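MSM0271 protein (Mycobacterium smegmatis, PDB 5SUH) forms trimeric, double-ringed tiles of the shell of the RMM bacterial microcompartment and probably takes part in transport across that shell. Local coordinates at residues E115-R118 and A119-I123; T127-R130 and A131-L135; A77-R80 and V81-L84; M176-A179 and L180-A183. All blocks are in the same frame, centred on the assembly; numbering follows the deposited sequence.

Interaction 1 (E115-R118 and A119-I123)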
ATOM      1  N   GLU A 115       5.065 -27.055 -25.498  1.00 70.08           N
ATOM      2  CA  GLU A 115       4.019 -26.040 -25.518  1.00 72.08           C
ATOM      3  C   GLU A 115       4.587 -24.616 -25.419  1.00 66.11           C
ATOM      4  O   GLU A 115       4.188 -23.732 -26.191  1.00 60.20           O
ATOM      5  CB  GLU A 115       3.008 -26.311 -24.385  1.00 71.64           C
ATOM      6  CG  GLU A 115       2.045 -27.479 -24.680  1.00 72.58           C
ATOM      7  CD  GLU A 115       0.923 -27.643 -23.657  1.00 79.82           C
ATOM      8  OE1 GLU A 115       1.035 -27.113 -22.527  1.00 83.82           O
ATOM      9  OE2 GLU A 115      -0.091 -28.295 -23.998  1.00 74.54           O
ATOM     10  N   VAL A 116       5.564 -24.424 -24.525  1.00 55.18           N
ATOM     11  CA  VAL A 116       6.199 -23.126 -24.298  1.00 43.54           C
ATOM     12  C   VAL A 116       6.989 -22.730 -25.542  1.00 48.95           C
ATOM     13  O   VAL A 116       6.934 -21.584 -25.993  1.00 55.20           O
ATOM     14  CB  VAL A 116       7.093 -23.147 -23.029  1.00 61.00           C
ATOM     15  CG1 VAL A 116       8.020 -21.986 -23.002  1.00 57.93           C
ATOM     16  CG2 VAL A 116       6.238 -23.132 -21.791  1.00 65.15           C
ATOM     17  N   ARG A 117       7.707 -23.696 -26.094  1.00 54.30           N
ATOM     18  CA  ARG A 117       8.429 -23.531 -27.352  1.00 55.84           C
ATOM     19  C   ARG A 117       7.532 -23.034 -28.487  1.00 51.60           C
ATOM     20  O   ARG A 117       7.851 -22.046 -29.149  1.00 56.98           O
ATOM     21  CB  ARG A 117       9.065 -24.873 -27.723  1.00 66.09           C
ATOM     22  CG  ARG A 117      10.142 -24.879 -28.776  1.00 81.43           C
ATOM     23  CD  ARG A 117      10.637 -26.322 -28.966  1.00 92.24           C
ATOM     24  NE  ARG A 117      11.823 -26.590 -28.138  1.00 95.78           N
ATOM     25  CZ  ARG A 117      11.981 -27.675 -27.372  1.00 91.77           C
ATOM     26  NH1 ARG A 117      11.027 -28.604 -27.337  1.00 92.90           N
ATOM     27  NH2 ARG A 117      13.089 -27.844 -26.638  1.00 70.09           N
ATOM     28  N   ARG A 118       6.400 -23.697 -28.690  1.00 58.47           N
ATOM     29  CA  ARG A 118       5.512 -23.353 -29.806  1.00 60.49           C
ATOM     30  C   ARG A 118       4.864 -21.972 -29.592  1.00 62.50           C
ATOM     31  O   ARG A 118       4.670 -21.205 -30.540  1.00 61.21           O
ATOM     32  CB  ARG A 118       4.424 -24.428 -29.990  1.00 51.54           C
ATOM     33  CG  ARG A 118       4.913 -25.558 -30.866  1.00 52.13           C
ATOM     34  CD  ARG A 118       3.914 -26.680 -31.096  1.00 75.09           C
ATOM     35  NE  ARG A 118       3.194 -27.193 -29.932  1.00 86.02           N
ATOM     36  CZ  ARG A 118       1.901 -26.986 -29.702  1.00 78.46           C
ATOM     37  NH1 ARG A 118       1.182 -26.238 -30.532  1.00 72.13           N
ATOM     38  NH2 ARG A 118       1.331 -27.521 -28.632  1.00 80.52           N
ATOM     39  N   ALA A 119       4.565 -21.635 -28.340  1.00 58.10           N
ATOM     40  CA  ALA A 119       4.003 -20.328 -28.068  1.00 58.24           C
ATOM     41  C   ALA A 119       5.050 -19.253 -28.356  1.00 65.34           C
ATOM     42  O   ALA A 119       4.707 -18.163 -28.853  1.00 61.93           O
ATOM     43  CB  ALA A 119       3.495 -20.241 -26.649  1.00 45.05           C
ATOM     44  N   GLY A 120       6.317 -19.569 -28.067  1.00 58.11           N
ATOM     45  CA  GLY A 120       7.417 -18.660 -28.345  1.00 50.29           C
ATOM     46  C   GLY A 120       7.548 -18.377 -29.831  1.00 66.90           C
ATOM     47  O   GLY A 120       7.794 -17.235 -30.254  1.00 75.66           O
ATOM     48  N   GLU A 121       7.366 -19.417 -30.634  1.00 66.40           N
ATOM     49  CA  GLU A 121       7.444 -19.287 -32.082  1.00 68.05           C
ATOM     50  C   GLU A 121       6.282 -18.431 -32.648  1.00 67.27           C
ATOM     51  O   GLU A 121       6.471 -17.659 -33.590  1.00 74.44           O
ATOM     52  CB  GLU A 121       7.498 -20.678 -32.711  1.00 69.10           C
ATOM     53  CG  GLU A 121       8.799 -21.407 -32.400  1.00 83.15           C
ATOM     54  CD  GLU A 121       8.742 -22.911 -32.673  1.00107.60           C
ATOM     55  OE1 GLU A 121       7.633 -23.462 -32.869  1.00114.92           O
ATOM     56  OE2 GLU A 121       9.814 -23.554 -32.659  1.00113.24           O
ATOM     57  N   ALA A 122       5.090 -18.549 -32.076  1.00 60.93           N
ATOM     58  CA  ALA A 122       3.968 -17.719 -32.529  1.00 60.28           C
ATOM     59  C   ALA A 122       4.264 -16.234 -32.336  1.00 58.95           C
ATOM     60  O   ALA A 122       3.890 -15.393 -33.156  1.00 66.06           O
ATOM     61  CB  ALA A 122       2.677 -18.097 -31.782  1.00 49.27           C
ATOM     62  N   ILE A 123       4.951 -15.926 -31.244  1.00 56.64           N
ATOM     63  CA  ILE A 123       5.315 -14.553 -30.911  1.00 57.72           C
ATOM     64  C   ILE A 123       6.325 -13.991 -31.913  1.00 67.18           C
ATOM     65  O   ILE A 123       6.182 -12.856 -32.407  1.00 57.89           O
ATOM     66  CB  ILE A 123       5.881 -14.485 -29.488  1.00 55.40           C
ATOM     67  CG1 ILE A 123       4.754 -14.711 -28.462  1.00 50.28           C
ATOM     68  CG2 ILE A 123       6.568 -13.162 -29.273  1.00 54.22           C
ATOM     69  CD1 ILE A 123       5.235 -15.001 -27.023  1.00 48.62           C
TER

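Interaction 2 (T127-R130 and A131-L135)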
ATOM      1  N   THR A 127       5.410 -11.141 -34.942  1.00 72.07           N
ATOM      2  CA  THR A 127       6.010  -9.812 -34.796  1.00 69.85           C
ATOM      3  C   THR A 127       7.146  -9.611 -35.809  1.00 66.68           C
ATOM      4  O   THR A 127       7.763  -8.544 -35.861  1.00 69.29           O
ATOM      5  CB  THR A 127       6.532  -9.572 -33.375  1.00 62.56           C
ATOM      6  OG1 THR A 127       7.454 -10.613 -33.038  1.00 69.09           O
ATOM      7  CG2 THR A 127       5.399  -9.590 -32.381  1.00 59.33           C
ATOM      8  N   GLY A 128       7.403 -10.633 -36.623  1.00 61.27           N
ATOM      9  CA  GLY A 128       8.481 -10.587 -37.595  1.00 61.07           C
ATOM     10  C   GLY A 128       9.850 -10.520 -36.931  1.00 66.54           C
ATOM     11  O   GLY A 128      10.744  -9.842 -37.427  1.00 70.18           O
ATOM     12  N   ASN A 129      10.011 -11.201 -35.797  1.00 70.51           N
ATOM     13  CA  ASN A 129      11.300 -11.221 -35.096  1.00 75.07           C
ATOM     14  C   ASN A 129      12.001 -12.597 -35.061  1.00 71.36           C
ATOM     15  O   ASN A 129      11.389 -13.644 -35.331  1.00 65.36           O
ATOM     16  CB  ASN A 129      11.126 -10.719 -33.660  1.00 69.46           C
ATOM     17  CG  ASN A 129      10.837  -9.235 -33.589  1.00 70.07           C
ATOM     18  OD1 ASN A 129      11.715  -8.416 -33.790  1.00 69.11           O
ATOM     19  ND2 ASN A 129       9.614  -8.885 -33.232  1.00 79.84           N
ATOM     20  N   ARG A 130      13.277 -12.586 -34.680  1.00 56.90           N
ATOM     21  CA  ARG A 130      14.030 -13.811 -34.411  1.00 60.46           C
ATOM     22  C   ARG A 130      14.686 -13.781 -33.044  1.00 65.88           C
ATOM     23  O   ARG A 130      14.862 -12.710 -32.451  1.00 62.36           O
ATOM     24  CB  ARG A 130      15.111 -14.039 -35.471  1.00 61.72           C
ATOM     25  CG  ARG A 130      14.628 -13.951 -36.884  1.00 57.48           C
ATOM     26  CD  ARG A 130      15.777 -13.889 -37.847  1.00 60.37           C
ATOM     27  NE  ARG A 130      15.274 -13.779 -39.217  1.00 73.77           N
ATOM     28  CZ  ARG A 130      16.008 -13.543 -40.300  1.00 63.71           C
ATOM     29  NH1 ARG A 130      17.305 -13.317 -40.208  1.00 64.77           N
ATOM     30  NH2 ARG A 130      15.417 -13.492 -41.482  1.00 68.80           N
ATOM     31  N   ALA A 131      15.069 -14.955 -32.552  1.00 64.26           N
ATOM     32  CA  ALA A 131      15.567 -15.088 -31.178  1.00 62.69           C
ATOM     33  C   ALA A 131      16.840 -14.242 -30.985  1.00 65.34           C
ATOM     34  O   ALA A 131      17.071 -13.664 -29.931  1.00 76.88           O
ATOM     35  CB  ALA A 131      15.850 -16.557 -30.853  1.00 49.86           C
ATOM     36  N   GLU A 132      17.656 -14.137 -32.021  1.00 62.73           N
ATOM     37  CA  GLU A 132      18.925 -13.467 -31.848  1.00 62.37           C
ATOM     38  C   GLU A 132      18.778 -11.964 -32.090  1.00 63.39           C
ATOM     39  O   GLU A 132      19.766 -11.240 -32.071  1.00 66.79           O
ATOM     40  CB  GLU A 132      20.009 -14.110 -32.742  1.00 54.85           C
ATOM     41  CG  GLU A 132      19.818 -14.053 -34.258  1.00 79.90           C
ATOM     42  CD  GLU A 132      18.959 -15.185 -34.840  1.00 94.09           C
ATOM     43  OE1 GLU A 132      18.292 -15.941 -34.076  1.00 77.95           O
ATOM     44  OE2 GLU A 132      19.009 -15.341 -36.090  1.00100.17           O
ATOM     45  N   ASP A 133      17.538 -11.493 -32.248  1.00 67.23           N
ATOM     46  CA  ASP A 133      17.276 -10.045 -32.305  1.00 67.06           C
ATOM     47  C   ASP A 133      17.305  -9.437 -30.883  1.00 61.32           C
ATOM     48  O   ASP A 133      17.364  -8.224 -30.741  1.00 64.81           O
ATOM     49  CB  ASP A 133      15.883  -9.731 -32.903  1.00 61.12           C
ATOM     50  CG  ASP A 133      15.797  -9.910 -34.402  1.00 71.09           C
ATOM     51  OD1 ASP A 133      16.825  -9.819 -35.114  1.00 77.42           O
ATOM     52  OD2 ASP A 133      14.658 -10.146 -34.865  1.00 66.59           O
ATOM     53  N   GLN A 134      17.312 -10.273 -29.843  1.00 50.29           N
ATOM     54  CA  GLN A 134      17.379  -9.767 -28.467  1.00 57.67           C
ATOM     55  C   GLN A 134      18.729  -9.105 -28.132  1.00 60.19           C
ATOM     56  O   GLN A 134      19.720  -9.243 -28.880  1.00 57.49           O
ATOM     57  CB  GLN A 134      17.090 -10.882 -27.444  1.00 48.67           C
ATOM     58  CG  GLN A 134      18.289 -11.789 -27.070  1.00 58.95           C
ATOM     59  CD  GLN A 134      17.910 -12.885 -26.052  1.00 66.43           C
ATOM     60  OE1 GLN A 134      16.985 -12.714 -25.251  1.00 68.60           O
ATOM     61  NE2 GLN A 134      18.653 -13.981 -26.051  1.00 71.79           N
ATOM     62  N   LEU A 135      18.756  -8.368 -27.018  1.00 51.94           N
ATOM     63  CA  LEU A 135      20.007  -7.791 -26.501  1.00 55.36           C
ATOM     64  C   LEU A 135      20.835  -8.831 -25.751  1.00 54.50           C
ATOM     65  O   LEU A 135      20.292  -9.614 -24.965  1.00 53.98           O
ATOM     66  CB  LEU A 135      19.701  -6.600 -25.595  1.00 50.84           C
ATOM     67  CG  LEU A 135      19.134  -5.349 -26.285  1.00 59.41           C
ATOM     68  CD1 LEU A 135      18.681  -4.309 -25.262  1.00 59.18           C
ATOM     69  CD2 LEU A 135      20.218  -4.747 -27.146  1.00 51.42           C
TER
HETATM   70  O   HOH W   1      19.395 -13.198 -37.658  1.00 65.38           O

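Interaction 3 (A77-R80 and V81-L84)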
ATOM      1  N   ALA A  77       3.469  -2.933 -26.341  1.00 55.75           N
ATOM      2  CA  ALA A  77       3.399  -3.956 -27.382  1.00 60.50           C
ATOM      3  C   ALA A  77       3.202  -5.346 -26.792  1.00 62.43           C
ATOM      4  O   ALA A  77       2.735  -6.256 -27.489  1.00 63.52           O
ATOM      5  CB  ALA A  77       4.655  -3.927 -28.239  1.00 56.71           C
ATOM      6  N   ILE A  78       3.535  -5.488 -25.506  1.00 52.78           N
ATOM      7  CA  ILE A  78       3.471  -6.776 -24.797  1.00 60.21           C
ATOM      8  C   ILE A  78       2.034  -7.309 -24.727  1.00 59.72           C
ATOM      9  O   ILE A  78       1.817  -8.507 -24.556  1.00 58.38           O
ATOM     10  CB  ILE A  78       4.090  -6.668 -23.341  1.00 62.06           C
ATOM     11  CG1 ILE A  78       4.581  -8.031 -22.826  1.00 44.70           C
ATOM     12  CG2 ILE A  78       3.129  -5.987 -22.362  1.00 48.28           C
ATOM     13  CD1 ILE A  78       5.864  -8.483 -23.463  1.00 44.53           C
ATOM     14  N   GLU A  79       1.054  -6.422 -24.872  1.00 57.33           N
ATOM     15  CA  GLU A  79      -0.338  -6.857 -24.910  1.00 60.69           C
ATOM     16  C   GLU A  79      -0.640  -7.598 -26.216  1.00 60.45           C
ATOM     17  O   GLU A  79      -1.552  -8.412 -26.257  1.00 65.70           O
ATOM     18  CB  GLU A  79      -1.312  -5.681 -24.727  1.00 64.37           C
ATOM     19  CG  GLU A  79      -1.196  -4.925 -23.402  1.00 75.89           C
ATOM     20  CD  GLU A  79      -1.672  -5.724 -22.180  1.00 87.80           C
ATOM     21  OE1 GLU A  79      -2.242  -6.827 -22.343  1.00 93.02           O
ATOM     22  OE2 GLU A  79      -1.496  -5.223 -21.044  1.00 88.52           O
ATOM     23  N   ARG A  80       0.078  -7.287 -27.292  1.00 61.10           N
ATOM     24  CA  ARG A  80      -0.081  -8.043 -28.536  1.00 60.46           C
ATOM     25  C   ARG A  80       0.653  -9.381 -28.431  1.00 59.55           C
ATOM     26  O   ARG A  80       0.176 -10.398 -28.947  1.00 64.80           O
ATOM     27  CB  ARG A  80       0.404  -7.223 -29.743  1.00 56.14           C
ATOM     28  CG  ARG A  80       0.550  -8.009 -31.053  1.00 69.72           C
ATOM     29  CD  ARG A  80      -0.684  -8.836 -31.490  1.00 85.40           C
ATOM     30  NE  ARG A  80      -1.852  -8.098 -31.979  1.00 89.38           N
ATOM     31  CZ  ARG A  80      -2.991  -8.692 -32.337  1.00 94.10           C
ATOM     32  NH1 ARG A  80      -4.023  -7.983 -32.771  1.00 82.67           N
ATOM     33  NH2 ARG A  80      -3.091 -10.014 -32.266  1.00104.98           N
ATOM     34  N   VAL A  81       1.797  -9.370 -27.748  1.00 50.46           N
ATOM     35  CA  VAL A  81       2.623 -10.560 -27.530  1.00 55.95           C
ATOM     36  C   VAL A  81       1.898 -11.656 -26.709  1.00 63.63           C
ATOM     37  O   VAL A  81       1.956 -12.836 -27.059  1.00 72.95           O
ATOM     38  CB  VAL A  81       3.952 -10.184 -26.807  1.00 60.94           C
ATOM     39  CG1 VAL A  81       4.724 -11.432 -26.390  1.00 48.10           C
ATOM     40  CG2 VAL A  81       4.805  -9.271 -27.690  1.00 58.46           C
ATOM     41  N   ILE A  82       1.202 -11.282 -25.635  1.00 50.64           N
ATOM     42  CA  ILE A  82       0.558 -12.302 -24.809  1.00 52.18           C
ATOM     43  C   ILE A  82      -0.616 -12.936 -25.570  1.00 53.40           C
ATOM     44  O   ILE A  82      -0.755 -14.161 -25.558  1.00 59.60           O
ATOM     45  CB  ILE A  82       0.080 -11.744 -23.409  1.00 59.18           C
ATOM     46  CG1 ILE A  82      -0.468 -12.862 -22.527  1.00 59.77           C
ATOM     47  CG2 ILE A  82      -1.001 -10.664 -23.528  1.00 46.11           C
ATOM     48  CD1 ILE A  82      -0.828 -12.390 -21.140  1.00 59.68           C
ATOM     49  N   ASP A  83      -1.392 -12.128 -26.303  1.00 47.29           N
ATOM     50  CA  ASP A  83      -2.489 -12.665 -27.115  1.00 54.90           C
ATOM     51  C   ASP A  83      -1.967 -13.649 -28.157  1.00 61.91           C
ATOM     52  O   ASP A  83      -2.592 -14.685 -28.394  1.00 62.41           O
ATOM     53  CB  ASP A  83      -3.262 -11.539 -27.817  1.00 58.48           C
ATOM     54  CG  ASP A  83      -4.316 -12.058 -28.811  1.00 68.79           C
ATOM     55  OD1 ASP A  83      -5.342 -12.615 -28.373  1.00 60.80           O
ATOM     56  OD2 ASP A  83      -4.104 -11.916 -30.043  1.00 78.06           O
ATOM     57  N   LEU A  84      -0.796 -13.349 -28.726  1.00 58.39           N
ATOM     58  CA  LEU A  84      -0.240 -14.174 -29.782  1.00 59.59           C
ATOM     59  C   LEU A  84       0.060 -15.550 -29.227  1.00 59.09           C
ATOM     60  O   LEU A  84      -0.186 -16.565 -29.878  1.00 66.26           O
ATOM     61  CB  LEU A  84       1.028 -13.542 -30.377  1.00 60.04           C
ATOM     62  CG  LEU A  84       0.821 -12.480 -31.463  1.00 70.85           C
ATOM     63  CD1 LEU A  84       2.122 -11.771 -31.844  1.00 63.77           C
ATOM     64  CD2 LEU A  84       0.178 -13.098 -32.679  1.00 72.31           C
TER

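Interaction 4 (M176-A179 and L180-A183)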
ATOM      1  N   MET A 176      22.602  -6.790 -13.741  1.00 47.68           N
ATOM      2  CA  MET A 176      22.685  -6.924 -15.205  1.00 48.85           C
ATOM      3  C   MET A 176      21.613  -6.110 -15.926  1.00 52.78           C
ATOM      4  O   MET A 176      20.636  -5.654 -15.302  1.00 51.69           O
ATOM      5  CB  MET A 176      22.526  -8.384 -15.602  1.00 44.49           C
ATOM      6  CG  MET A 176      21.133  -8.891 -15.171  1.00 48.26           C
ATOM      7  SD  MET A 176      21.162 -10.571 -14.606  1.00 99.49           S
ATOM      8  CE  MET A 176      21.924 -10.373 -12.999  1.00 89.39           C
ATOM      9  N   THR A 177      21.771  -5.964 -17.241  1.00 47.42           N
ATOM     10  CA  THR A 177      20.722  -5.356 -18.044  1.00 43.33           C
ATOM     11  C   THR A 177      20.735  -5.935 -19.482  1.00 52.13           C
ATOM     12  O   THR A 177      21.802  -6.230 -20.024  1.00 43.82           O
ATOM     13  CB  THR A 177      20.816  -3.800 -18.050  1.00 43.65           C
ATOM     14  OG1 THR A 177      19.631  -3.282 -18.644  1.00 55.19           O
ATOM     15  CG2 THR A 177      22.061  -3.253 -18.807  1.00 44.95           C
ATOM     16  N   PRO A 178      19.542  -6.152 -20.089  1.00 53.76           N
ATOM     17  CA  PRO A 178      18.166  -5.944 -19.588  1.00 47.88           C
ATOM     18  C   PRO A 178      17.798  -6.751 -18.334  1.00 50.93           C
ATOM     19  O   PRO A 178      18.289  -7.851 -18.105  1.00 46.86           O
ATOM     20  CB  PRO A 178      17.273  -6.393 -20.764  1.00 45.21           C
ATOM     21  CG  PRO A 178      18.161  -6.403 -21.961  1.00 48.30           C
ATOM     22  CD  PRO A 178      19.552  -6.717 -21.453  1.00 44.11           C
ATOM     23  N   ALA A 179      16.889  -6.185 -17.554  1.00 46.64           N
ATOM     24  CA  ALA A 179      16.521  -6.689 -16.248  1.00 41.70           C
ATOM     25  C   ALA A 179      16.000  -8.126 -16.243  1.00 49.91           C
ATOM     26  O   ALA A 179      16.193  -8.843 -15.258  1.00 51.41           O
ATOM     27  CB  ALA A 179      15.460  -5.751 -15.617  1.00 40.38           C
ATOM     28  N   LEU A 180      15.331  -8.549 -17.315  1.00 43.04           N
ATOM     29  CA  LEU A 180      14.618  -9.816 -17.244  1.00 47.12           C
ATOM     30  C   LEU A 180      15.599 -11.003 -17.231  1.00 54.65           C
ATOM     31  O   LEU A 180      15.234 -12.111 -16.794  1.00 47.82           O
ATOM     32  CB  LEU A 180      13.621  -9.957 -18.391  1.00 47.74           C
ATOM     33  CG  LEU A 180      12.538 -11.040 -18.211  1.00 49.53           C
ATOM     34  CD1 LEU A 180      11.887 -10.917 -16.840  1.00 45.22           C
ATOM     35  CD2 LEU A 180      11.474 -11.002 -19.290  1.00 48.04           C
ATOM     36  N   PHE A 181      16.860 -10.754 -17.595  1.00 40.02           N
ATOM     37  CA  PHE A 181      17.873 -11.822 -17.573  1.00 46.39           C
ATOM     38  C   PHE A 181      18.159 -12.284 -16.151  1.00 49.67           C
ATOM     39  O   PHE A 181      18.782 -13.329 -15.938  1.00 54.84           O
ATOM     40  CB  PHE A 181      19.179 -11.375 -18.214  1.00 43.45           C
ATOM     41  CG  PHE A 181      19.172 -11.425 -19.714  1.00 52.06           C
ATOM     42  CD1 PHE A 181      18.844 -12.592 -20.391  1.00 54.10           C
ATOM     43  CD2 PHE A 181      19.462 -10.286 -20.455  1.00 56.40           C
ATOM     44  CE1 PHE A 181      18.849 -12.636 -21.788  1.00 45.83           C
ATOM     45  CE2 PHE A 181      19.456 -10.320 -21.842  1.00 58.54           C
ATOM     46  CZ  PHE A 181      19.148 -11.502 -22.506  1.00 50.30           C
ATOM     47  N   ALA A 182      17.703 -11.505 -15.176  1.00 44.48           N
ATOM     48  CA  ALA A 182      17.858 -11.874 -13.776  1.00 39.60           C
ATOM     49  C   ALA A 182      17.130 -13.192 -13.500  1.00 52.04           C
ATOM     50  O   ALA A 182      17.479 -13.941 -12.567  1.00 54.07           O
ATOM     51  CB  ALA A 182      17.355 -10.771 -12.880  1.00 36.89           C
ATOM     52  N   ALA A 183      16.096 -13.447 -14.299  1.00 49.01           N
ATOM     53  CA  ALA A 183      15.305 -14.668 -14.180  1.00 47.57           C
ATOM     54  C   ALA A 183      16.153 -15.912 -14.427  1.00 47.13           C
ATOM     55  O   ALA A 183      16.131 -16.849 -13.625  1.00 45.16           O
ATOM     56  CB  ALA A 183      14.132 -14.637 -15.139  1.00 47.31           C
TER

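Interaction 1 (E115-R118 and A119-I123)
Ala119, Gly120, Glu121 and Ala122 each return their backbone N-H to the carbonyl four residues back, so that residues 115-118 and 119-123 form successive turns of the helix 113-127. The bond from Ala119 N to Glu115 O is 3.0 Å long, and that from Glu121 N to Arg117 O is 3.1 Å with an N-H...O angle of 149°. On the outer side, Glu121 sends CG back beside its own backbone N (chi1 -68°), which sets CG 3.4 Å from Arg117 O. From there the extended chain brings Glu121 OE1 to 3.7 Å from Arg118 CA and Glu121 OE2 to 4.1 Å from Arg117 CG. Glu121 and Arg117 run side by side in the same direction, with their flat ends turned 44° from each other. Arg118 bends off at chi3 to pair its NE with Asp114 in a salt bridge. On the inner side, the Ala119 methyl packs against Ala85 and Val89, while Val116 faces Leu68 of the sheet. The carboxylate of Glu121 thus meets the aliphatic parts of both arginines and not their charged ends: Arg117 NE stays 5.8 Å from Glu121 OE2, which implies at most a loose electrostatic attraction on an exposed face, with the backbone bonds holding the turn.

Interaction 2 (T127-R130 and A131-L135)
Asp133 turns CG to the side of its own backbone N (chi1 -75°), and this brings Asp133 OD2 to Arg130 N, whose hydrogen bond to it is 2.8 Å long with an N-H...O angle of 164°. The backbone N-H of Arg130 meets Asp133 OD2 from well above the carboxylate plane. In return Asp133 N donates to Arg130 O at 2.9 Å, so one residue grips both backbone polar atoms of Arg130 at the start of the 3-10 turn 131-133. Asn129 lies across the same carboxylate at about a right angle, its CB 3.8 Å from Asp133 OD2, while its ND2 reaches back to Thr127 OG1 (2.8 Å), in the plane of the amide, and is also bonded to Thr31 O. Between Thr127 and Asn129, Gly128 takes positive phi and closes the helix 113-127 with a Schellman motif. Glu132 folds its chain at chi2 until OE2 lies 4.0 Å from Arg130 CD. A water joins their ends, donating to Glu132 OE2 at 2.7 Å and accepting from Arg130 NH1 at a longer 3.3 Å, at the edge of the guanidinium. The reciprocal backbone and carboxylate bonds therefore define this surface turn, whereas Arg130 NH1 and Glu132 OE2, 4.9 Å apart, make no direct salt bridge and are linked through water.

Interaction 3 (A77-R80 and V81-L84)
The side chain of Arg80 folds back along its helix, its CD against Leu84 and its NH2 at Asp83, and can be followed outward atom by atom. Arg80 CB lies beside the following peptide, 3.2 Å from Val81 N. Arg80 CG, placed beside the carbonyl carbon by a chi1 of 168°, comes to 4.2 Å from Leu84 CD1. Bends at chi2 and chi3 then lay Arg80 CD against the isobutyl group, 3.9 Å from Leu84 CG, the two side chains crossing at about a right angle. NE turns outward to a salt bridge with Asp143 of the second subunit. At the tip, Arg80 NH2 forms a salt bridge with Asp83 OD2 at 3.1 Å, the guanidinium and carboxylate planes being 75° apart; the other oxygen of Asp83, OD1, pairs with Arg87. Below, Ile78 CD1 packs on Val81 CB, and both residues rest on Leu106 of the sheet. In the backbone, Ala77 O accepts from both Val81 N and Arg80 N, and Ile82 N donates to Ile78 O at 3.0 Å. Glu79 points into the subunit boundary, where His152 and Tyr211 of the second subunit each bond to one of its carboxylate oxygens. An amphipathic helix with one apolar flank on the antiparallel sheet and a charged flank against the second subunit is consistent with the circularly permuted BMC domain, whose copies pack side by side to build a shell tile.

Interaction 4 (M176-A179 and L180-A183)
The connection from the strand 170-177 into the helix 182-192, a strand-to-helix turn of the second BMC domain, is built by Met176 and Pro178 folding against Phe181 and Ala182. A cis peptide bond precedes Pro178, where the chain turns sharply as it leaves the strand. Pro178 and Phe181 then lie side by side, pointing the same way, with Pro178 CD 3.6 Å from Phe181 CE2. Phe181 N donates to Pro178 O at 3.3 Å and Ala182 N to Ala179 O at 3.1 Å. Met176 reaches in from the strand. Met176 CG sits between the backbone N and the carbonyl carbon (chi1 62°), and further bends bring Met176 SD to 3.6 Å from Ala182 N and 4.2 Å from Phe181 CB. Around the turn, Leu180 and Phe181 press on Val35 of the first sheet, and Leu180 N is bonded to Glu71. Apart from its i-to-i+3 backbone bonds the contact is apolar and buried, which implies that the turn is held by apolar packing of the sulfur, proline and aromatic ring together with those two bonds, while Glu71 supplies a polar tie between the two domains.

In the fold
Interactions 1, 2 and 3 belong to the first BMC domain, and interaction 4 to the second. Interactions 1 and 3 lie on neighbouring helices, which meet where Ile123 packs on the Val81 carbonyl; the former keeps an exposed charged face, whereas the latter is buried, partly by the second subunit, and Arg80 and Glu79 have partners on that subunit. Interaction 2, at the surface, continues the chain beyond the helix of interaction 1 and carries it toward the second domain. There Gln134 and Leu135 touch Phe181 and Pro178, joining the polar, water-bridged turn to the apolar one of interaction 4, whose centre is about 6 Å from the chain centre, against about 18 to 19 Å for the centres of the others.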